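PDB 2HK0: D-psicose 3-epimerase from Agrobacterium tumefaciens, which catalyses the interconversion of D-fructose and D-psicose by metal-dependent epimerisation at C3 of the non-phosphorylated ketose. Local coordinates for residues A[24-27]-A[33-36]; A[40-45]-A[73-78]; A[58-63]-A[117-122]. All coordinates share one frame; numbering follows the deposited sequence.

Contact 1: A[24-27]-A[33-36]; sequences GIYY and EWSA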
loop_
_atom_site.group_PDB
_atom_site.type_symbol
_atom_site.label_atom_id
_atom_site.label_comp_id
_atom_site.label_asym_id
_atom_site.label_seq_id
_atom_site.Cartn_x
_atom_site.Cartn_y
_atom_site.Cartn_z
ATOM N N GLY A 24 12.822 -13.454 -16.893
ATOM C CA GLY A 24 13.800 -12.978 -17.848
ATOM C C GLY A 24 14.097 -11.501 -17.670
ATOM O O GLY A 24 13.560 -10.840 -16.781
ATOM N N ILE A 25 14.970 -10.979 -18.520
ATOM C CA ILE A 25 15.327 -9.573 -18.490
ATOM C C ILE A 25 15.599 -9.109 -19.920
ATOM O O ILE A 25 16.097 -9.883 -20.739
ATOM C CB ILE A 25 16.585 -9.351 -17.633
ATOM C CG1 ILE A 25 16.974 -7.863 -17.631
ATOM C CG2 ILE A 25 17.726 -10.202 -18.178
ATOM C CD1 ILE A 25 17.892 -7.455 -16.469
ATOM N N TYR A 26 15.252 -7.860 -20.215
ATOM C CA TYR A 26 15.497 -7.273 -21.528
ATOM C C TYR A 26 16.982 -6.853 -21.523
ATOM O O TYR A 26 17.375 -6.011 -20.718
ATOM C CB TYR A 26 14.590 -6.052 -21.705
ATOM C CG TYR A 26 14.590 -5.469 -23.092
ATOM C CD1 TYR A 26 14.442 -6.290 -24.210
ATOM C CD2 TYR A 26 14.642 -4.092 -23.288
ATOM C CE1 TYR A 26 14.337 -5.752 -25.493
ATOM C CE2 TYR A 26 14.533 -3.538 -24.572
ATOM C CZ TYR A 26 14.379 -4.375 -25.667
ATOM O OH TYR A 26 14.240 -3.844 -26.931
ATOM N N TYR A 27 17.798 -7.422 -22.417
ATOM C CA TYR A 27 19.243 -7.133 -22.422
ATOM C C TYR A 27 19.659 -5.659 -22.562
ATOM O O TYR A 27 20.745 -5.290 -22.116
ATOM C CB TYR A 27 19.966 -7.984 -23.486
ATOM C CG TYR A 27 19.983 -7.333 -24.838
ATOM C CD1 TYR A 27 18.820 -7.249 -25.601
ATOM C CD2 TYR A 27 21.138 -6.707 -25.313
ATOM C CE1 TYR A 27 18.795 -6.550 -26.800
ATOM C CE2 TYR A 27 21.129 -6.007 -26.524
ATOM C CZ TYR A 27 19.953 -5.933 -27.254
ATOM O OH TYR A 27 19.922 -5.243 -28.437
ATOM N N GLU A 33 22.481 2.171 -26.487
ATOM C CA GLU A 33 22.037 2.227 -27.869
ATOM C C GLU A 33 21.225 0.968 -28.218
ATOM O O GLU A 33 21.569 -0.139 -27.781
ATOM C CB GLU A 33 23.266 2.308 -28.776
ATOM C CG GLU A 33 23.244 3.428 -29.788
ATOM C CD GLU A 33 23.232 4.795 -29.145
ATOM O OE1 GLU A 33 24.116 5.082 -28.307
ATOM O OE2 GLU A 33 22.337 5.586 -29.484
ATOM N N TRP A 34 20.157 1.126 -29.001
ATOM C CA TRP A 34 19.349 -0.026 -29.394
ATOM C C TRP A 34 20.150 -0.897 -30.368
ATOM O O TRP A 34 19.854 -2.074 -30.553
ATOM C CB TRP A 34 18.059 0.413 -30.103
ATOM C CG TRP A 34 17.126 1.277 -29.291
ATOM C CD1 TRP A 34 16.746 2.560 -29.577
ATOM C CD2 TRP A 34 16.421 0.910 -28.099
ATOM N NE1 TRP A 34 15.847 3.010 -28.641
ATOM C CE2 TRP A 34 15.629 2.019 -27.722
ATOM C CE3 TRP A 34 16.379 -0.247 -27.315
ATOM C CZ2 TRP A 34 14.804 2.006 -26.593
ATOM C CZ3 TRP A 34 15.551 -0.259 -26.181
ATOM C CH2 TRP A 34 14.777 0.861 -25.837
ATOM N N SER A 35 21.166 -0.299 -30.985
ATOM C CA SER A 35 22.008 -0.982 -31.965
ATOM C C SER A 35 22.983 -2.003 -31.368
ATOM O O SER A 35 23.559 -2.807 -32.099
ATOM C CB SER A 35 22.793 0.052 -32.776
ATOM O OG SER A 35 23.732 0.729 -31.956
ATOM N N ALA A 36 23.182 -1.980 -30.055
ATOM C CA ALA A 36 24.091 -2.938 -29.430
ATOM C C ALA A 36 23.579 -4.365 -29.646
ATOM O O ALA A 36 22.412 -4.657 -29.381
ATOM C CB ALA A 36 24.221 -2.645 -27.942
HETATM O O HOH W 1 20.370 -2.625 -27.024
#

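Contact 2: A[40-45]-A[73-78]; sequences PYIEKV and KSAKDN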
loop_
_atom_site.group_PDB
_atom_site.type_symbol
_atom_site.label_atom_id
_atom_site.label_comp_id
_atom_site.label_asym_id
_atom_site.label_seq_id
_atom_site.Cartn_x
_atom_site.Cartn_y
_atom_site.Cartn_z
ATOM N N PRO A 40 26.393 -11.579 -27.121
ATOM C CA PRO A 40 27.167 -11.809 -25.888
ATOM C C PRO A 40 26.303 -11.886 -24.631
ATOM O O PRO A 40 26.696 -12.478 -23.625
ATOM C CB PRO A 40 28.116 -10.609 -25.840
ATOM C CG PRO A 40 28.286 -10.257 -27.286
ATOM C CD PRO A 40 26.870 -10.366 -27.811
ATOM N N TYR A 41 25.125 -11.278 -24.687
ATOM C CA TYR A 41 24.234 -11.283 -23.533
ATOM C C TYR A 41 23.579 -12.624 -23.241
ATOM O O TYR A 41 23.176 -12.878 -22.105
ATOM C CB TYR A 41 23.187 -10.182 -23.704
ATOM C CG TYR A 41 23.807 -8.836 -23.451
ATOM C CD1 TYR A 41 23.976 -8.367 -22.147
ATOM C CD2 TYR A 41 24.318 -8.074 -24.496
ATOM C CE1 TYR A 41 24.639 -7.174 -21.891
ATOM C CE2 TYR A 41 24.994 -6.876 -24.245
ATOM C CZ TYR A 41 25.146 -6.435 -22.944
ATOM O OH TYR A 41 25.797 -5.257 -22.687
ATOM N N ILE A 42 23.479 -13.487 -24.253
ATOM C CA ILE A 42 22.874 -14.795 -24.057
ATOM C C ILE A 42 23.562 -15.504 -22.888
ATOM O O ILE A 42 22.924 -15.892 -21.905
ATOM C CB ILE A 42 23.022 -15.679 -25.308
ATOM C CG1 ILE A 42 22.302 -15.044 -26.503
ATOM C CG2 ILE A 42 22.475 -17.068 -25.017
ATOM C CD1 ILE A 42 20.814 -15.133 -26.444
ATOM N N GLU A 43 24.879 -15.653 -23.002
ATOM C CA GLU A 43 25.683 -16.314 -21.982
ATOM C C GLU A 43 25.701 -15.546 -20.664
ATOM O O GLU A 43 25.626 -16.139 -19.593
ATOM C CB GLU A 43 27.123 -16.474 -22.483
ATOM C CG GLU A 43 28.015 -17.214 -21.498
ATOM C CD GLU A 43 29.500 -17.083 -21.820
ATOM O OE1 GLU A 43 29.870 -17.260 -23.001
ATOM O OE2 GLU A 43 30.290 -16.814 -20.883
ATOM N N LYS A 44 25.812 -14.225 -20.737
ATOM C CA LYS A 44 25.861 -13.407 -19.532
ATOM C C LYS A 44 24.568 -13.511 -18.729
ATOM O O LYS A 44 24.590 -13.746 -17.517
ATOM C CB LYS A 44 26.101 -11.943 -19.908
ATOM C CG LYS A 44 26.322 -11.005 -18.732
ATOM C CD LYS A 44 25.794 -9.620 -19.067
ATOM C CE LYS A 44 26.698 -8.504 -18.601
ATOM N NZ LYS A 44 26.938 -8.438 -17.160
ATOM N N VAL A 45 23.438 -13.313 -19.403
ATOM C CA VAL A 45 22.143 -13.374 -18.739
ATOM C C VAL A 45 21.899 -14.773 -18.164
ATOM O O VAL A 45 21.391 -14.914 -17.049
ATOM C CB VAL A 45 21.018 -12.961 -19.730
ATOM C CG1 VAL A 45 19.656 -13.224 -19.135
ATOM C CG2 VAL A 45 21.177 -11.474 -20.074
ATOM N N LYS A 73 22.248 -21.795 -30.992
ATOM C CA LYS A 73 23.079 -22.810 -30.352
ATOM C C LYS A 73 23.628 -22.282 -29.031
ATOM O O LYS A 73 23.718 -23.014 -28.047
ATOM C CB LYS A 73 24.240 -23.224 -31.268
ATOM C CG LYS A 73 25.040 -24.408 -30.724
ATOM C CD LYS A 73 26.261 -24.677 -31.592
ATOM C CE LYS A 73 27.067 -25.878 -31.093
ATOM N NZ LYS A 73 27.687 -25.679 -29.736
ATOM N N SER A 74 23.998 -21.009 -29.008
ATOM C CA SER A 74 24.507 -20.417 -27.782
ATOM C C SER A 74 23.428 -20.483 -26.696
ATOM O O SER A 74 23.704 -20.828 -25.547
ATOM C CB SER A 74 24.894 -18.963 -28.022
ATOM O OG SER A 74 25.362 -18.381 -26.822
ATOM N N ALA A 75 22.195 -20.145 -27.067
ATOM C CA ALA A 75 21.093 -20.183 -26.117
ATOM C C ALA A 75 20.892 -21.626 -25.645
ATOM O O ALA A 75 20.735 -21.885 -24.452
ATOM C CB ALA A 75 19.806 -19.641 -26.772
ATOM N N LYS A 76 20.899 -22.573 -26.573
ATOM C CA LYS A 76 20.720 -23.967 -26.169
ATOM C C LYS A 76 21.834 -24.415 -25.211
ATOM O O LYS A 76 21.565 -25.025 -24.178
ATOM C CB LYS A 76 20.696 -24.891 -27.386
ATOM C CG LYS A 76 20.514 -26.360 -27.005
ATOM C CD LYS A 76 20.433 -27.280 -28.212
ATOM C CE LYS A 76 20.325 -28.734 -27.750
ATOM N NZ LYS A 76 20.210 -29.706 -28.884
ATOM N N ASP A 77 23.084 -24.102 -25.548
ATOM C CA ASP A 77 24.211 -24.496 -24.707
ATOM C C ASP A 77 24.174 -23.863 -23.327
ATOM O O ASP A 77 24.688 -24.430 -22.374
ATOM C CB ASP A 77 25.546 -24.149 -25.377
ATOM C CG ASP A 77 25.808 -24.976 -26.618
ATOM O OD1 ASP A 77 25.313 -26.119 -26.684
ATOM O OD2 ASP A 77 26.522 -24.489 -27.521
ATOM N N ASN A 78 23.573 -22.687 -23.212
ATOM C CA ASN A 78 23.514 -22.022 -21.919
ATOM C C ASN A 78 22.197 -22.243 -21.197
ATOM O O ASN A 78 21.934 -21.635 -20.159
ATOM C CB ASN A 78 23.792 -20.536 -22.102
ATOM C CG ASN A 78 25.264 -20.259 -22.324
ATOM O OD1 ASN A 78 26.055 -20.317 -21.388
ATOM N ND2 ASN A 78 25.642 -19.978 -23.564
HETATM O O HOH W 2 29.007 -20.329 -23.590
#

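Contact 3: A[58-63]-A[117-122]; sequences HHINEY and AKLDIH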
loop_
_atom_site.group_PDB
_atom_site.type_symbol
_atom_site.label_atom_id
_atom_site.label_comp_id
_atom_site.label_asym_id
_atom_site.label_seq_id
_atom_site.Cartn_x
_atom_site.Cartn_y
_atom_site.Cartn_z
ATOM N N HIS A 58 14.191 -6.402 -34.456
ATOM C CA HIS A 58 14.884 -5.757 -35.574
ATOM C C HIS A 58 16.320 -6.258 -35.743
ATOM O O HIS A 58 16.797 -6.433 -36.869
ATOM C CB HIS A 58 14.854 -4.220 -35.435
ATOM C CG HIS A 58 16.018 -3.644 -34.689
ATOM N ND1 HIS A 58 16.214 -3.840 -33.338
ATOM C CD2 HIS A 58 17.049 -2.871 -35.109
ATOM C CE1 HIS A 58 17.313 -3.211 -32.957
ATOM N NE2 HIS A 58 17.839 -2.616 -34.013
ATOM N N HIS A 59 17.004 -6.493 -34.630
ATOM C CA HIS A 59 18.370 -7.003 -34.671
ATOM C C HIS A 59 18.393 -8.332 -35.409
ATOM O O HIS A 59 19.296 -8.615 -36.195
ATOM C CB HIS A 59 18.897 -7.242 -33.256
ATOM C CG HIS A 59 19.587 -6.060 -32.655
ATOM N ND1 HIS A 59 20.723 -5.504 -33.204
ATOM C CD2 HIS A 59 19.313 -5.337 -31.544
ATOM C CE1 HIS A 59 21.118 -4.490 -32.455
ATOM N NE2 HIS A 59 20.280 -4.369 -31.441
ATOM N N ILE A 60 17.385 -9.146 -35.134
ATOM C CA ILE A 60 17.268 -10.467 -35.725
ATOM C C ILE A 60 17.197 -10.480 -37.256
ATOM O O ILE A 60 17.742 -11.380 -37.893
ATOM C CB ILE A 60 16.050 -11.190 -35.114
ATOM C CG1 ILE A 60 16.262 -11.307 -33.600
ATOM C CG2 ILE A 60 15.859 -12.556 -35.746
ATOM C CD1 ILE A 60 15.119 -11.948 -32.841
ATOM N N ASN A 61 16.552 -9.477 -37.843
ATOM C CA ASN A 61 16.422 -9.412 -39.295
ATOM C C ASN A 61 17.720 -9.098 -40.032
ATOM O O ASN A 61 17.774 -9.172 -41.257
ATOM C CB ASN A 61 15.367 -8.379 -39.691
ATOM C CG ASN A 61 13.964 -8.837 -39.364
ATOM O OD1 ASN A 61 13.681 -10.029 -39.376
ATOM N ND2 ASN A 61 13.075 -7.892 -39.086
ATOM N N GLU A 62 18.764 -8.756 -39.290
ATOM C CA GLU A 62 20.032 -8.415 -39.918
ATOM C C GLU A 62 21.073 -9.518 -39.900
ATOM O O GLU A 62 22.080 -9.436 -40.606
ATOM C CB GLU A 62 20.603 -7.148 -39.280
ATOM C CG GLU A 62 19.812 -5.906 -39.655
ATOM C CD GLU A 62 19.348 -5.951 -41.105
ATOM O OE1 GLU A 62 20.197 -6.177 -42.000
ATOM O OE2 GLU A 62 18.131 -5.771 -41.351
ATOM N N TYR A 63 20.828 -10.549 -39.099
ATOM C CA TYR A 63 21.750 -11.669 -38.996
ATOM C C TYR A 63 21.566 -12.644 -40.145
ATOM O O TYR A 63 20.462 -12.824 -40.647
ATOM C CB TYR A 63 21.537 -12.409 -37.674
ATOM C CG TYR A 63 21.982 -11.635 -36.460
ATOM C CD1 TYR A 63 23.332 -11.347 -36.249
ATOM C CD2 TYR A 63 21.058 -11.176 -35.528
ATOM C CE1 TYR A 63 23.748 -10.616 -35.136
ATOM C CE2 TYR A 63 21.462 -10.445 -34.413
ATOM C CZ TYR A 63 22.805 -10.169 -34.223
ATOM O OH TYR A 63 23.196 -9.442 -33.125
ATOM N N ALA A 117 11.437 -17.465 -35.667
ATOM C CA ALA A 117 11.284 -18.908 -35.516
ATOM C C ALA A 117 12.633 -19.615 -35.651
ATOM O O ALA A 117 12.855 -20.664 -35.031
ATOM C CB ALA A 117 10.289 -19.441 -36.549
ATOM N N LYS A 118 13.536 -19.041 -36.452
ATOM C CA LYS A 118 14.867 -19.613 -36.643
ATOM C C LYS A 118 15.657 -19.590 -35.339
ATOM O O LYS A 118 16.657 -20.301 -35.201
ATOM C CB LYS A 118 15.649 -18.844 -37.715
ATOM C CG LYS A 118 15.095 -18.977 -39.123
ATOM C CD LYS A 118 15.822 -18.034 -40.098
ATOM C CE LYS A 118 15.167 -18.058 -41.478
ATOM N NZ LYS A 118 15.746 -17.051 -42.415
ATOM N N LEU A 119 15.230 -18.761 -34.390
ATOM C CA LEU A 119 15.907 -18.683 -33.100
ATOM C C LEU A 119 15.134 -19.454 -32.034
ATOM O O LEU A 119 15.435 -19.358 -30.839
ATOM C CB LEU A 119 16.077 -17.222 -32.656
ATOM C CG LEU A 119 17.037 -16.346 -33.471
ATOM C CD1 LEU A 119 17.097 -14.972 -32.848
ATOM C CD2 LEU A 119 18.436 -16.971 -33.518
ATOM N N ASP A 120 14.129 -20.213 -32.466
ATOM C CA ASP A 120 13.312 -20.996 -31.546
ATOM C C ASP A 120 12.614 -20.091 -30.519
ATOM O O ASP A 120 12.521 -20.419 -29.336
ATOM C CB ASP A 120 14.178 -22.049 -30.836
ATOM C CG ASP A 120 13.348 -23.177 -30.223
ATOM O OD1 ASP A 120 12.244 -23.443 -30.743
ATOM O OD2 ASP A 120 13.800 -23.801 -29.236
ATOM N N ILE A 121 12.140 -18.942 -30.992
ATOM C CA ILE A 121 11.416 -17.976 -30.175
ATOM C C ILE A 121 9.920 -18.206 -30.432
ATOM O O ILE A 121 9.480 -18.252 -31.587
ATOM C CB ILE A 121 11.782 -16.530 -30.589
ATOM C CG1 ILE A 121 13.218 -16.211 -30.146
ATOM C CG2 ILE A 121 10.782 -15.537 -30.004
ATOM C CD1 ILE A 121 13.728 -14.900 -30.682
ATOM N N HIS A 122 9.135 -18.337 -29.372
ATOM C CA HIS A 122 7.702 -18.576 -29.526
ATOM C C HIS A 122 6.788 -17.482 -28.971
ATOM O O HIS A 122 5.561 -17.544 -29.116
ATOM C CB HIS A 122 7.362 -19.931 -28.893
ATOM C CG HIS A 122 7.934 -21.088 -29.646
ATOM N ND1 HIS A 122 7.242 -21.737 -30.645
ATOM C CD2 HIS A 122 9.173 -21.639 -29.626
ATOM C CE1 HIS A 122 8.031 -22.634 -31.212
ATOM N NE2 HIS A 122 9.207 -22.591 -30.612
#

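Contact 1: A[24-27]-A[33-36]
Tyr27 and Tyr26, where the first strand of a TIM barrel runs out into its loop, meet a later part of that loop, one through a hydroxyl and the other through a ring edge. Tyr27 OH donates to Ala36 O at 2.7 Å. The approach is almost straight on, with a C=O...donor angle of 172°, and the oxygen lies in the plane of the phenol ring, at its edge. Beside this bond, Tyr26 CE2 comes within 3.8 Å of Trp34 CZ3. The two aromatic side chains cross at about a right angle and touch at their rims, not over a face.

A tyrosine suits position 27 because its phenol is long enough to span the gap to the loop and carries a hydroxyl that can donate one hydrogen bond and accept another. While the hydroxyl donates to Ala36, it also accepts a weak bond from a water 3.0 Å from Tyr27 OH. The same water donates to Glu33 O at 2.9 Å, so the phenol bonds one end of the type I turn from Glu33 to Ala36 directly and reaches the other through water, weakly. The turn's own closing bond, Ala36 N to Glu33 O at 3.3 Å, is weak. Ala36 brings only a small methyl to the turn's end, where its carbonyl does the bonding.

Further out, each ring has other neighbours. Tyr41 of helix 39-47 meets the Tyr27 ring, and Tyr26 rests on Glu54 and Ala56 of the next strand. Trp34 lies against Thr272 and Ile273 of helix 271-276, where its indole NE1 bonds to Asp276 OD2. Tyr27 itself turns CG between its backbone N and carbonyl carbon (chi1 87°), and this carries the ring out to the carbonyl oxygen of Ala36.

Contact 2: A[40-45]-A[73-78]
Ile42 on helix 39-47 and Ala75 on helix 65-77 form the apolar part of this contact. The branch methyl Ile42 CG2 does the touching: it lies 3.6 Å from Ala75 CA and equally close to Ser74 OG. With CG1 anti to the carbonyl carbon (chi1 -62°), CG2 is turned toward the other helix. Alanine and serine are small enough to bring the backbones close, the CA atoms of Ile42 and Ala75 being 6.0 Å apart. On the barrel side, Ile42 and Ala75 both rest on Leu82 of strand 81-85.

The polar part is made by Glu43 and Asn78 without a direct hydrogen bond. Glu43 CG packs 3.7 Å from Asn78 OD1, and the carboxylate and amide planes are only 21° apart. A water links the two, donating to Glu43 OE1 and weakly accepting from Asn78 ND2; the other carboxylate oxygen, OE2, pairs with Lys47.

Bonds within 73-78 hold the end of its helix together. Asn78 ND2 reaches back to Ser74 O at 2.9 Å, while Asn78 N bonds the same oxygen from the opposite face of its carbonyl plane. One turn of helix also separates Lys73 and Asp77, whose salt bridge (NZ to OD2, 2.8 Å) uses the syn lone pair of the carboxylate.

Neighbouring helices packed side by side over consecutive parallel strands make up the outer layer of a TIM barrel, where the helices surround the closed sheet.

Contact 3: A[58-63]-A[117-122]
This is a small, buried, wholly apolar contact in which Ile60, in the short, weakly bonded helix 57-60, meets Leu119 and Ile121 where helix 99-118 gives way to strand 123-126 of the barrel. The methyl ends do the touching. Ile60 CD1 lies 3.6 Å from Leu119 CD1 and 3.9 Å from Ile121 CD1, and each pair comes together tip to tip. Leu119 CD1 also rests against the flank of the isoleucine, 3.8 Å from Ile60 CG1. Reach explains the choice of residues: the CA atoms of Ile60 and Leu119 are 8.7 Å apart, a gap that two branched aliphatic chains can fill. In Ile60 the outer bond is extended (chi2 178°), and CD1 is therefore held at full length from the backbone.

The backbone sets up the partner side. Asp120, with positive phi (60°), is the C-prime residue of a Schellman motif that closes the helix: Asp120 N bonds to Ala117 O at 2.9 Å, and Ile121 N turns back to Val116 O. This reversal puts Leu119 and Ile121 on the same side, both directed at Ile60, and brings Ile121 against Val116, the apolar pairing usual in this motif. Just outside, His122 NE2 donates to Asp120 OD1 at 3.2 Å, the oxygen lying near the imidazole plane but the donor coming from above the carboxylate plane.

The opposing segment has its own tie to helix 99-118, since the side-chain amide of Asn61 bonds to the side chains of Asn115 and Thr112. Around the methyl cluster, Leu68 and Ile71 of helix 65-77 pack on Leu119, Leu82 and Ala84 of strand 81-85 pack on Ile121, and Phe38 from the loop before helix 39-47 packs on Ile60.

Overall arrangement
The three contacts lie about 14 Å from one another, centre to centre, around the first strands of the barrel. Contact 1 occupies the C-terminal end of strand 22-26, the end where TIM-barrel enzymes carry their active sites, whereas contact 2 belongs to the outer helices. These two touch through Tyr27 CD2 and Tyr41 CD2, 3.6 Å apart, and through Ile25 CG2 and Val45 CG1 at 3.7 Å. Contact 3 is joined to contact 1 by a probable hydrogen bond between His59 NE2 and Trp34 O at 2.5 Å. Contacts 2 and 3 do not touch, their nearest atoms being about 6 Å apart, but helix 65-77 supplies most of one segment of contact 2 and packs Leu68 and Ile71 on Leu119 of contact 3.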